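Local coordinates for formate oxidase (Aspergillus oryzae, PDB 5ZU2), which is an FAD-dependent formate oxidase of the GMC oxidoreductase family, probably oxidising formate with the help of its bound flavin cofactor, at residues Phe9-Gly14 with Val31-Val36; Asn42-Pro47 with Ser211-Lys216. The protein carries 1 engineered substitution. All blocks are in the same frame, centred on the assembly; numbering follows the deposited sequence.

Contact 1: Phe9-Gly14 with Val31-Val36. With FAD (flavin-adenine dinucleotide), chain D.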
loop_
_atom_site.group_PDB
_atom_site.type_symbol
_atom_site.label_atom_id
_atom_site.label_comp_id
_atom_site.label_asym_id
_atom_site.label_seq_id
_atom_site.Cartn_x
_atom_site.Cartn_y
_atom_site.Cartn_z
ATOM N N PHE A 9 17.484 20.353 -0.136
ATOM C CA PHE A 9 17.006 18.983 -0.018
ATOM C C PHE A 9 16.590 18.453 -1.378
ATOM O O PHE A 9 15.833 19.105 -2.097
ATOM C CB PHE A 9 15.825 18.902 0.956
ATOM C CG PHE A 9 16.201 19.195 2.357
ATOM C CD1 PHE A 9 17.012 18.318 3.055
ATOM C CD2 PHE A 9 15.788 20.361 2.971
ATOM C CE1 PHE A 9 17.381 18.597 4.348
ATOM C CE2 PHE A 9 16.160 20.649 4.265
ATOM C CZ PHE A 9 16.960 19.778 4.953
ATOM N N VAL A 10 17.045 17.247 -1.702
ATOM C CA VAL A 10 16.666 16.561 -2.930
ATOM C C VAL A 10 15.883 15.322 -2.543
ATOM O O VAL A 10 16.391 14.470 -1.806
ATOM C CB VAL A 10 17.890 16.184 -3.776
ATOM C CG1 VAL A 10 17.473 15.295 -4.931
ATOM C CG2 VAL A 10 18.606 17.450 -4.289
ATOM N N ILE A 11 14.639 15.236 -3.007
ATOM C CA ILE A 11 13.832 14.024 -2.886
ATOM C C ILE A 11 13.884 13.274 -4.214
ATOM O O ILE A 11 13.596 13.839 -5.280
ATOM C CB ILE A 11 12.384 14.329 -2.479
ATOM C CG1 ILE A 11 12.294 14.686 -0.990
ATOM C CG2 ILE A 11 11.505 13.139 -2.788
ATOM C CD1 ILE A 11 12.862 16.025 -0.597
ATOM N N VAL A 12 14.278 12.012 -4.150
ATOM C CA VAL A 12 14.402 11.156 -5.317
ATOM C C VAL A 12 13.153 10.283 -5.337
ATOM O O VAL A 12 13.010 9.370 -4.521
ATOM C CB VAL A 12 15.689 10.329 -5.255
ATOM C CG1 VAL A 12 15.915 9.557 -6.547
ATOM C CG2 VAL A 12 16.878 11.243 -4.900
ATOM N N GLY A 13 12.217 10.599 -6.234
ATOM C CA GLY A 13 10.959 9.881 -6.306
ATOM C C GLY A 13 9.806 10.628 -5.661
ATOM O O GLY A 13 9.700 10.646 -4.437
ATOM N N GLY A 14 8.951 11.270 -6.459
ATOM C CA GLY A 14 7.851 12.060 -5.946
ATOM C C GLY A 14 6.607 11.255 -5.644
ATOM O O GLY A 14 5.527 11.541 -6.165
ATOM N N VAL A 31 13.708 27.469 2.379
ATOM C CA VAL A 31 14.397 26.208 2.106
ATOM C C VAL A 31 14.086 25.771 0.678
ATOM O O VAL A 31 12.920 25.737 0.271
ATOM C CB VAL A 31 13.984 25.132 3.129
ATOM C CG1 VAL A 31 14.565 23.787 2.759
ATOM C CG2 VAL A 31 14.437 25.531 4.517
ATOM N N THR A 32 15.130 25.451 -0.093
ATOM C CA THR A 32 14.957 24.981 -1.466
ATOM C C THR A 32 14.813 23.470 -1.489
ATOM O O THR A 32 15.614 22.754 -0.877
ATOM C CB THR A 32 16.129 25.397 -2.359
ATOM O OG1 THR A 32 17.371 25.076 -1.703
ATOM C CG2 THR A 32 16.027 26.863 -2.709
ATOM N N VAL A 33 13.791 22.993 -2.198
ATOM C CA VAL A 33 13.487 21.571 -2.299
ATOM C C VAL A 33 13.351 21.201 -3.771
ATOM O O VAL A 33 12.611 21.852 -4.523
ATOM C CB VAL A 33 12.204 21.187 -1.529
ATOM C CG1 VAL A 33 12.008 19.667 -1.562
ATOM C CG2 VAL A 33 12.247 21.699 -0.074
ATOM N N LEU A 34 14.051 20.152 -4.172
ATOM C CA LEU A 34 13.937 19.576 -5.500
ATOM C C LEU A 34 13.281 18.208 -5.402
ATOM O O LEU A 34 13.626 17.415 -4.520
ATOM C CB LEU A 34 15.316 19.428 -6.145
ATOM C CG LEU A 34 15.342 18.516 -7.372
ATOM C CD1 LEU A 34 14.654 19.184 -8.535
ATOM C CD2 LEU A 34 16.772 18.130 -7.698
ATOM N N ILE A 35 12.361 17.920 -6.319
ATOM C CA ILE A 35 11.769 16.585 -6.454
ATOM C C ILE A 35 12.080 16.062 -7.853
ATOM O O ILE A 35 11.711 16.706 -8.844
ATOM C CB ILE A 35 10.251 16.605 -6.251
ATOM C CG1 ILE A 35 9.892 17.223 -4.908
ATOM C CG2 ILE A 35 9.722 15.173 -6.367
ATOM C CD1 ILE A 35 8.371 17.420 -4.721
ATOM N N VAL A 36 12.745 14.889 -7.947
ATOM C CA VAL A 36 12.893 14.189 -9.227
ATOM C C VAL A 36 11.928 13.010 -9.263
ATOM O O VAL A 36 11.752 12.299 -8.262
ATOM C CB VAL A 36 14.348 13.742 -9.499
ATOM C CG1 VAL A 36 15.260 14.963 -9.661
ATOM C CG2 VAL A 36 14.877 12.819 -8.447
HETATM P PA FAD D . 5.329 5.168 -4.140
HETATM O O1A FAD D . 5.123 4.119 -5.137
HETATM O O2A FAD D . 4.062 5.895 -3.712
HETATM O O5B FAD D . 6.390 6.292 -4.657
HETATM C C5B FAD D . 7.570 5.941 -5.415
HETATM C C4B FAD D . 7.803 7.044 -6.420
HETATM O O4B FAD D . 9.149 6.961 -6.949
HETATM C C3B FAD D . 6.861 7.043 -7.626
HETATM O O3B FAD D . 6.399 8.352 -7.943
HETATM C C2B FAD D . 7.747 6.515 -8.753
HETATM O O2B FAD D . 7.346 6.948 -10.057
HETATM C C1B FAD D . 9.098 7.097 -8.349
HETATM N N9A FAD D . 10.230 6.383 -8.928
HETATM C C8A FAD D . 10.480 5.046 -8.793
HETATM N N7A FAD D . 11.563 4.639 -9.408
HETATM C C5A FAD D . 12.045 5.781 -10.020
HETATM C C6A FAD D . 13.171 6.014 -10.835
HETATM N N6A FAD D . 14.034 5.055 -11.190
HETATM N N1A FAD D . 13.383 7.280 -11.267
HETATM C C2A FAD D . 12.516 8.230 -10.911
HETATM N N3A FAD D . 11.418 8.129 -10.156
HETATM C C4A FAD D . 11.234 6.868 -9.739
HETATM N N1 FAD D . -2.637 1.357 0.469
HETATM C C2 FAD D . -3.664 1.581 1.341
HETATM O O2 FAD D . -3.454 1.947 2.506
HETATM N N3 FAD D . -4.987 1.401 0.914
HETATM C C4 FAD D . -5.392 0.992 -0.356
HETATM O O4 FAD D . -6.590 0.851 -0.617
HETATM C C4X FAD D . -4.279 0.763 -1.272
HETATM N N5 FAD D . -4.555 0.369 -2.494
HETATM C C5X FAD D . -3.502 0.153 -3.361
HETATM C C6 FAD D . -3.791 -0.239 -4.673
HETATM C C7 FAD D . -2.776 -0.456 -5.597
HETATM C C7M FAD D . -3.129 -0.889 -7.002
HETATM C C8 FAD D . -1.437 -0.268 -5.205
HETATM C C8M FAD D . -0.312 -0.489 -6.175
HETATM C C9 FAD D . -1.145 0.136 -3.900
HETATM C C9A FAD D . -2.165 0.348 -2.976
HETATM N N10 FAD D . -1.913 0.779 -1.650
HETATM C C10 FAD D . -2.942 0.981 -0.770
HETATM C "C1'" FAD D . -0.546 0.930 -1.150
HETATM C "C2'" FAD D . -0.047 2.360 -1.092
HETATM O "O2'" FAD D . -0.564 3.107 -2.191
HETATM C "C3'" FAD D . 1.479 2.324 -1.183
HETATM O "O3'" FAD D . 2.010 1.369 -0.269
HETATM C "C4'" FAD D . 2.192 3.655 -0.967
HETATM O "O4'" FAD D . 1.619 4.627 -1.847
HETATM C "C5'" FAD D . 3.682 3.471 -1.157
HETATM O "O5'" FAD D . 4.332 4.751 -1.034
HETATM P P FAD D . 5.861 4.927 -1.326
HETATM O O1P FAD D . 6.103 6.431 -1.178
HETATM O O2P FAD D . 6.599 3.934 -0.476
HETATM O O3P FAD D . 6.014 4.543 -2.855
#

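Contact 2: Asn42-Pro47 with Ser211-Lys216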
loop_
_atom_site.group_PDB
_atom_site.type_symbol
_atom_site.label_atom_id
_atom_site.label_comp_id
_atom_site.label_asym_id
_atom_site.label_seq_id
_atom_site.Cartn_x
_atom_site.Cartn_y
_atom_site.Cartn_z
ATOM N N ASN A 42 1.779 16.465 -13.618
ATOM C CA ASN A 42 0.462 17.095 -13.503
ATOM C C ASN A 42 -0.668 16.083 -13.328
ATOM O O ASN A 42 -1.650 16.115 -14.079
ATOM C CB ASN A 42 0.215 17.960 -14.733
ATOM C CG ASN A 42 0.258 17.156 -16.037
ATOM O OD1 ASN A 42 0.985 16.163 -16.158
ATOM N ND2 ASN A 42 -0.484 17.620 -17.027
ATOM N N PRO A 43 -0.594 15.210 -12.311
ATOM C CA PRO A 43 -1.653 14.189 -12.149
ATOM C C PRO A 43 -3.027 14.778 -11.886
ATOM O O PRO A 43 -4.028 14.086 -12.100
ATOM C CB PRO A 43 -1.181 13.365 -10.940
ATOM C CG PRO A 43 -0.296 14.304 -10.167
ATOM C CD PRO A 43 0.406 15.136 -11.227
ATOM N N GLU A 44 -3.122 16.025 -11.416
ATOM C CA GLU A 44 -4.454 16.554 -11.137
ATOM C C GLU A 44 -5.186 16.925 -12.415
ATOM O O GLU A 44 -6.393 17.162 -12.367
ATOM C CB GLU A 44 -4.371 17.799 -10.241
ATOM C CG GLU A 44 -3.703 17.570 -8.911
ATOM C CD GLU A 44 -3.612 18.830 -8.078
ATOM O OE1 GLU A 44 -4.669 19.316 -7.619
ATOM O OE2 GLU A 44 -2.480 19.321 -7.876
ATOM N N ASP A 45 -4.498 16.931 -13.550
ATOM C CA ASP A 45 -5.130 17.140 -14.841
ATOM C C ASP A 45 -5.644 15.858 -15.494
ATOM O O ASP A 45 -6.262 15.940 -16.560
ATOM C CB ASP A 45 -4.143 17.810 -15.805
ATOM C CG ASP A 45 -3.719 19.185 -15.355
ATOM O OD1 ASP A 45 -4.442 19.795 -14.539
ATOM O OD2 ASP A 45 -2.669 19.661 -15.845
ATOM N N ILE A 46 -5.410 14.692 -14.897
ATOM C CA ILE A 46 -5.727 13.413 -15.523
ATOM C C ILE A 46 -7.037 12.898 -14.915
ATOM O O ILE A 46 -7.056 12.531 -13.727
ATOM C CB ILE A 46 -4.585 12.402 -15.355
ATOM C CG1 ILE A 46 -3.233 13.044 -15.690
ATOM C CG2 ILE A 46 -4.794 11.221 -16.282
ATOM C CD1 ILE A 46 -3.081 13.536 -17.129
ATOM N N PRO A 47 -8.132 12.863 -15.673
ATOM C CA PRO A 47 -9.402 12.374 -15.097
ATOM C C PRO A 47 -9.319 10.977 -14.497
ATOM O O PRO A 47 -9.847 10.751 -13.403
ATOM C CB PRO A 47 -10.360 12.412 -16.297
ATOM C CG PRO A 47 -9.751 13.441 -17.245
ATOM C CD PRO A 47 -8.269 13.302 -17.073
ATOM N N SER A 211 -0.734 12.299 -2.777
ATOM C CA SER A 211 0.356 12.993 -2.101
ATOM C C SER A 211 0.809 14.219 -2.875
ATOM O O SER A 211 1.489 15.087 -2.306
ATOM C CB SER A 211 1.526 12.041 -1.858
ATOM O OG SER A 211 2.380 11.925 -2.984
ATOM N N PHE A 212 0.420 14.327 -4.148
ATOM C CA PHE A 212 0.712 15.533 -4.914
ATOM C C PHE A 212 0.115 16.782 -4.271
ATOM O O PHE A 212 0.569 17.896 -4.556
ATOM C CB PHE A 212 0.195 15.382 -6.349
ATOM C CG PHE A 212 -1.195 14.816 -6.449
ATOM C CD1 PHE A 212 -2.297 15.588 -6.119
ATOM C CD2 PHE A 212 -1.402 13.519 -6.890
ATOM C CE1 PHE A 212 -3.589 15.078 -6.212
ATOM C CE2 PHE A 212 -2.694 13.004 -6.988
ATOM C CZ PHE A 212 -3.797 13.802 -6.641
ATOM N N LEU A 213 -0.876 16.618 -3.396
ATOM C CA LEU A 213 -1.449 17.740 -2.676
ATOM C C LEU A 213 -0.476 18.358 -1.686
ATOM O O LEU A 213 -0.792 19.407 -1.113
ATOM C CB LEU A 213 -2.715 17.287 -1.937
ATOM C CG LEU A 213 -3.856 16.834 -2.856
ATOM C CD1 LEU A 213 -5.019 16.249 -2.038
ATOM C CD2 LEU A 213 -4.303 17.991 -3.766
ATOM N N PHE A 214 0.660 17.708 -1.430
ATOM C CA PHE A 214 1.682 18.235 -0.536
ATOM C C PHE A 214 2.580 19.276 -1.190
ATOM O O PHE A 214 3.165 20.098 -0.475
ATOM C CB PHE A 214 2.584 17.112 -0.022
ATOM C CG PHE A 214 2.207 16.589 1.317
ATOM C CD1 PHE A 214 2.610 17.253 2.472
ATOM C CD2 PHE A 214 1.479 15.419 1.443
ATOM C CE1 PHE A 214 2.272 16.759 3.734
ATOM C CE2 PHE A 214 1.152 14.937 2.707
ATOM C CZ PHE A 214 1.536 15.611 3.846
ATOM N N VAL A 215 2.766 19.232 -2.512
ATOM C CA VAL A 215 3.903 19.931 -3.104
ATOM C C VAL A 215 3.493 20.931 -4.178
ATOM O O VAL A 215 4.347 21.403 -4.928
ATOM C CB VAL A 215 4.944 18.931 -3.648
ATOM C CG1 VAL A 215 5.488 18.068 -2.490
ATOM C CG2 VAL A 215 4.341 18.078 -4.755
ATOM N N LYS A 216 2.218 21.276 -4.261
ATOM C CA LYS A 216 1.761 22.292 -5.199
ATOM C C LYS A 216 1.696 23.670 -4.543
ATOM O O LYS A 216 1.651 23.807 -3.316
ATOM C CB LYS A 216 0.412 21.910 -5.804
ATOM C CG LYS A 216 0.478 20.721 -6.773
ATOM C CD LYS A 216 1.285 21.058 -8.053
ATOM C CE LYS A 216 0.563 20.582 -9.330
ATOM N NZ LYS A 216 -0.731 21.320 -9.535
#

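Contact 1: Phe9-Gly14 with Val31-Val36
F9 turns the edge of its ring to V31: CG1 of V31 lies in the ring plane, 3.6 Å from CD2 of F9. Strands 9-12 and 33-36 run parallel at 16°, and their amides and carbonyls interlock from F9 N on T32 O to G13 N on V36 O. Between these ends the bonds are nearly straight, such as I11 N to L34 O at 2.8 Å. One sheet face carries F9, I11, V33 and I35. Here I11 has CG1 anti to its carbonyl carbon (chi1 -75°), and the bend at chi2 (71°) brings CD1 slantwise onto V33 CG1 at 3.9 Å. Farther along, the CG2 branch of I35 meets the backbone of G14, 3.7 Å from its CA. On the other face V10 and L34 lie alongside each other, both V10 methyls meeting CD2 of L34. V12 and V36 pair likewise; CG2 of V36 sits between its own N and carbonyl carbon and reaches V12 CA at 3.6 Å. Past the strand end G13 CA comes within 3.5 Å of FAD O4B, as in the glycine-rich turn of a Rossmann fold. Strand 261-264 flanks strand 9-12 and strand 221-224 flanks 33-36; helix 16-25, the crossover of this beta-alpha-beta unit, covers the face of I11 and V33.

Contact 2: Asn42-Pro47 with Ser211-Lys216
P43 and E44 both lean on the ring of F212, and E44 goes on to meet K216. The apolar part begins with P43, whose CG is 3.5 Å from CD2 of F212, the two side chains running in opposing senses. CG of E44 comes from the same side of the ring plane, by the CD1/CE1 flank, 3.7 Å from CE1 of F212. F212 holds its ring there with CG between its backbone N and carbonyl carbon (chi1 45°). Beyond CG the glutamate chain is extended, and its carboxylate plane is turned only 15° from that of the F212 ring. OE1 of E44 comes to 4.1 Å from CD2 of L213, a loose contact.

The charged part is a salt bridge between E44 OE2 and K216 NZ at 3.1 Å. The lysine reaches it on a chain bent at chi2, chi3 and chi4, and its nitrogen stands above the carboxylate plane, 48° out of it. K216 CG also approaches OE2, at 3.5 Å.

Within 42-47, N42 ND2 bonds to OD2 of D45 at 3.2 Å, and D45 N to N42 O, tying down the short 3-10 turn that presents P43 and E44. The contact thus joins two loops through an aliphatic-aromatic patch and one ion pair. K216 would probably stabilise the charged form of E44, whose CG makes its closest approach to the F212 ring.

In the fold
Contact 1 comes first along the chain: strand 33-36 is followed by the loop holding 42-47, and 211-216 comes much later, just before strand 221-224. That strand lies beside 33-36 in the five-stranded parallel sheet, so both contacts belong to the surroundings of one FAD-binding Rossmann-type core. Their centres are 16 Å apart, yet they touch where I35 CD1 packs 3.7 Å from V215 CG1. Helix 16-25 is shared as well, with A22 against I11 and V33 and N19 against I35 and V215. Contact 1 carries the glycine turn onto the cofactor, whereas in contact 2 the P43 side chain stays about 9 Å from FAD, joining loops outside the sheet.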